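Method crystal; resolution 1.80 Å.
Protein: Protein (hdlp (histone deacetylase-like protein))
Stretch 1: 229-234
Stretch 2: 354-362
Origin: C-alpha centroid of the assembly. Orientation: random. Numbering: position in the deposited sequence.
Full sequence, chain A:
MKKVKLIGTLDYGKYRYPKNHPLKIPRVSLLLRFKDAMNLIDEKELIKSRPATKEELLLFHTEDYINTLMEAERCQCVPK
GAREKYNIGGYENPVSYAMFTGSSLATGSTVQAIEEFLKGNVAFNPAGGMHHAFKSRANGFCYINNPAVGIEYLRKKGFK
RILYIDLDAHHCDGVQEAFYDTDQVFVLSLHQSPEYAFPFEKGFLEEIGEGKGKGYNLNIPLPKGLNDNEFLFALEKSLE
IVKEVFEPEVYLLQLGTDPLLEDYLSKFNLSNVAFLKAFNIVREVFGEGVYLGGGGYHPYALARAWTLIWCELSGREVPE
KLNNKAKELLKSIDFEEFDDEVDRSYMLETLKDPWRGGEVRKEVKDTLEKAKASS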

# COMPACT_ATOMS: atom_id res chain seq x y z
N ASN A 229 -5.33 -0.81 -19.75
CA ASN A 229 -4.46 -1.58 -20.61
C ASN A 229 -3.00 -1.21 -20.41
O ASN A 229 -2.12 -2.07 -20.39
N GLU A 230 -2.76 0.08 -20.20
CA GLU A 230 -1.39 0.54 -19.99
C GLU A 230 -0.84 0.04 -18.66
O GLU A 230 0.31 -0.39 -18.58
N PHE A 231 -1.66 0.08 -17.61
CA PHE A 231 -1.20 -0.39 -16.31
C PHE A 231 -0.86 -1.89 -16.39
O PHE A 231 0.23 -2.31 -16.01
N LEU A 232 -1.80 -2.70 -16.88
CA LEU A 232 -1.56 -4.14 -16.96
C LEU A 232 -0.42 -4.51 -17.91
O LEU A 232 0.30 -5.46 -17.65
N PHE A 233 -0.27 -3.78 -19.00
CA PHE A 233 0.83 -4.01 -19.93
C PHE A 233 2.14 -3.85 -19.16
O PHE A 233 3.03 -4.70 -19.21
N ALA A 234 2.24 -2.72 -18.47
CA ALA A 234 3.44 -2.40 -17.70
C ALA A 234 3.72 -3.45 -16.64
O ALA A 234 4.87 -3.84 -16.41
N PRO A 354 -16.99 -0.54 -14.55
CA PRO A 354 -16.72 -1.04 -15.90
C PRO A 354 -15.24 -0.88 -16.21
O PRO A 354 -14.56 -0.05 -15.60
N TRP A 355 -14.74 -1.66 -17.15
CA TRP A 355 -13.34 -1.51 -17.52
C TRP A 355 -13.11 -0.09 -18.01
O TRP A 355 -14.04 0.57 -18.46
N ARG A 356 -11.87 0.37 -17.89
CA ARG A 356 -11.48 1.71 -18.31
C ARG A 356 -10.18 1.57 -19.08
O ARG A 356 -9.12 2.04 -18.67
N GLY A 357 -10.26 0.90 -20.23
CA GLY A 357 -9.07 0.67 -21.02
C GLY A 357 -8.83 1.67 -22.13
O GLY A 357 -9.41 2.76 -22.16
N GLY A 358 -7.97 1.29 -23.06
CA GLY A 358 -7.64 2.14 -24.18
C GLY A 358 -6.38 1.62 -24.84
O GLY A 358 -5.96 0.50 -24.58
N GLU A 359 -5.77 2.43 -25.69
CA GLU A 359 -4.55 2.01 -26.36
C GLU A 359 -3.36 2.19 -25.43
O GLU A 359 -3.41 2.97 -24.49
N VAL A 360 -2.30 1.45 -25.70
CA VAL A 360 -1.11 1.60 -24.89
C VAL A 360 -0.19 2.61 -25.60
O VAL A 360 0.31 2.36 -26.70
N ARG A 361 -0.00 3.78 -24.97
CA ARG A 361 0.85 4.82 -25.55
C ARG A 361 2.29 4.40 -25.80
O ARG A 361 2.83 3.55 -25.09
N LYS A 362 2.90 5.01 -26.81
CA LYS A 362 4.29 4.71 -27.16
C LYS A 362 5.21 4.94 -25.96
O LYS A 362 6.15 4.19 -25.76

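A buried carboxylate is usually stabilised by donors matched to its oxygens, and the contact between a helical segment (229-234) and an irregular segment (354-362) of the histone deacetylase-like protein is a compact example. Its strongest polar link is the salt bridge between Glu-230 and Arg-361, residues far apart in sequence. Two nearly straight hydrogen bonds join the charged groups: Arg-361 NE donates to Glu-230 OE2 at 2.8 Å, with an N-H...O angle of 170°, and Arg-361 NH2 donates to Glu-230 OE1 at 3.0 Å, with an angle of 173°. The carboxylate thus meets the guanidinium edge-on, near its plane, in the bidentate arrangement that pairs two N-H groups with two oxygens.

Glu-230 OE2 carries a second load. The backbone Arg-361 N also donates to Glu-230 OE2, at 3.0 Å and 167°, so one oxygen accepts from both the main chain and the side chain of the same residue. Arg-361 is at the N-cap position just before a helix, so this bond reaches the backbone where that helix is about to begin. Glu-230 OE2 also lies 3.4 Å from Glu-359 O, two acceptors that do not bond to each other. Glu-230 OE1 is also hydrogen-bonded to a residue flanking one of the stretches, and Arg-361 NH1 and NH2 are bonded elsewhere in the structure.

The rotamers show how the two side chains reach each other. Neither CA-to-CB bond points directly at the opposing stretch; both run sideways, and the ends then come nearer. Glu-230 does so with chi1 m, chi2 t and chi3 at -44°, Arg-361 with chi1 m, chi2 t and chi3 m. On the way, the aliphatic part of Glu-230 is also used: its CG lies 3.7 Å from Val-360 CA.

Beyond this polar link the packing is largely apolar, with Val-360 as its hub. In the t rotamer, Val-360 places CG1 over one face of the Phe-233 ring, 4.2 Å from the centroid of that ring and 19° off its normal, a CH-pi contact. Phe-233, with chi1 t and its CA-to-CB bond toward the irregular segment, offers that face from one turn along the helix, where its amide bonds back to Asn-229 (Phe-233 N to Asn-229 O, 2.9 Å). The other methyl of the valine, Val-360 CG2, approaches Asn-229 O at 4.0 Å.

Farther out, Leu-232 (chi1 m, chi2 t) and Trp-355 (chi1 m, chi2 83°) both direct their CA-to-CB bonds across the gap. Leu-232 CD1 meets Trp-355 CZ3 at 3.8 Å, at the edge of the indole and near its plane.

Asn-229, chi1 m, has its CA-to-CB bond toward the irregular segment, and its amide end lies beside Gly-357 and Gly-358, whose lack of side chains matters in one case: a CB on Gly-357 would clash with the amide end of Asn-229 as modelled. Phe-231 and Ala-234 make no contact here, and Arg-356 leads its end away.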

# COMPACT_ATOMS: atom_id res chain seq x y z
CB ASN A 229 -4.88 -1.40 -22.06
CG ASN A 229 -6.19 -2.09 -22.35
OD1 ASN A 229 -6.24 -3.31 -22.42
ND2 ASN A 229 -7.27 -1.32 -22.48
CB GLU A 230 -1.34 2.06 -20.06
CG GLU A 230 -1.79 2.61 -21.41
CD GLU A 230 -1.77 4.12 -21.45
OE1 GLU A 230 -2.22 4.73 -20.46
OE2 GLU A 230 -1.33 4.69 -22.47
CB PHE A 231 -2.28 -0.16 -15.25
CG PHE A 231 -1.83 -0.47 -13.84
CD1 PHE A 231 -0.86 0.32 -13.22
CD2 PHE A 231 -2.37 -1.53 -13.14
CE1 PHE A 231 -0.44 0.04 -11.92
CE2 PHE A 231 -1.96 -1.82 -11.83
CZ PHE A 231 -0.99 -1.02 -11.22
CB LEU A 232 -2.84 -4.87 -17.35
CG LEU A 232 -3.97 -4.68 -16.33
CD1 LEU A 232 -5.26 -5.25 -16.92
CD2 LEU A 232 -3.65 -5.33 -15.00
CB PHE A 233 0.81 -2.97 -21.05
CG PHE A 233 2.05 -2.97 -21.91
CD1 PHE A 233 2.14 -3.81 -23.02
CD2 PHE A 233 3.09 -2.09 -21.65
CE1 PHE A 233 3.26 -3.78 -23.85
CE2 PHE A 233 4.22 -2.04 -22.47
CZ PHE A 233 4.31 -2.88 -23.58
CB ALA A 234 3.27 -0.99 -17.04
CB PRO A 354 -17.57 -0.11 -16.77
CG PRO A 354 -17.49 1.18 -16.00
CD PRO A 354 -17.85 0.66 -14.62
CB TRP A 355 -12.94 -2.49 -18.61
CG TRP A 355 -12.64 -3.82 -18.06
CD1 TRP A 355 -13.53 -4.81 -17.74
CD2 TRP A 355 -11.36 -4.28 -17.65
NE1 TRP A 355 -12.87 -5.86 -17.15
CE2 TRP A 355 -11.54 -5.56 -17.09
CE3 TRP A 355 -10.08 -3.74 -17.70
CZ2 TRP A 355 -10.47 -6.31 -16.58
CZ3 TRP A 355 -9.02 -4.48 -17.20
CH2 TRP A 355 -9.23 -5.74 -16.65
CB ARG A 356 -11.29 2.61 -17.08
CG ARG A 356 -12.58 2.81 -16.29
CD ARG A 356 -12.38 3.40 -14.91
NE ARG A 356 -13.68 3.54 -14.25
CZ ARG A 356 -13.85 3.83 -12.96
NH1 ARG A 356 -12.79 4.01 -12.18
NH2 ARG A 356 -15.07 3.94 -12.47
CB GLU A 359 -4.32 2.86 -27.61
CG GLU A 359 -5.28 2.59 -28.74
CD GLU A 359 -5.10 3.58 -29.88
OE1 GLU A 359 -3.95 3.79 -30.32
OE2 GLU A 359 -6.11 4.15 -30.34
CB VAL A 360 -0.39 0.27 -24.72
CG1 VAL A 360 0.89 0.47 -23.89
CG2 VAL A 360 -1.34 -0.74 -24.04
CB ARG A 361 0.88 6.05 -24.64
CG ARG A 361 -0.33 6.93 -24.78
CD ARG A 361 -0.32 7.98 -23.70
NE ARG A 361 -0.81 7.45 -22.42
CZ ARG A 361 -0.90 8.17 -21.32
NH1 ARG A 361 -0.52 9.44 -21.33
NH2 ARG A 361 -1.39 7.62 -20.21
CB LYS A 362 4.75 5.58 -28.35
CG LYS A 362 4.11 5.21 -29.67
CD LYS A 362 2.59 5.26 -29.58
CE LYS A 362 2.13 6.62 -29.11
NZ LYS A 362 0.71 6.59 -28.77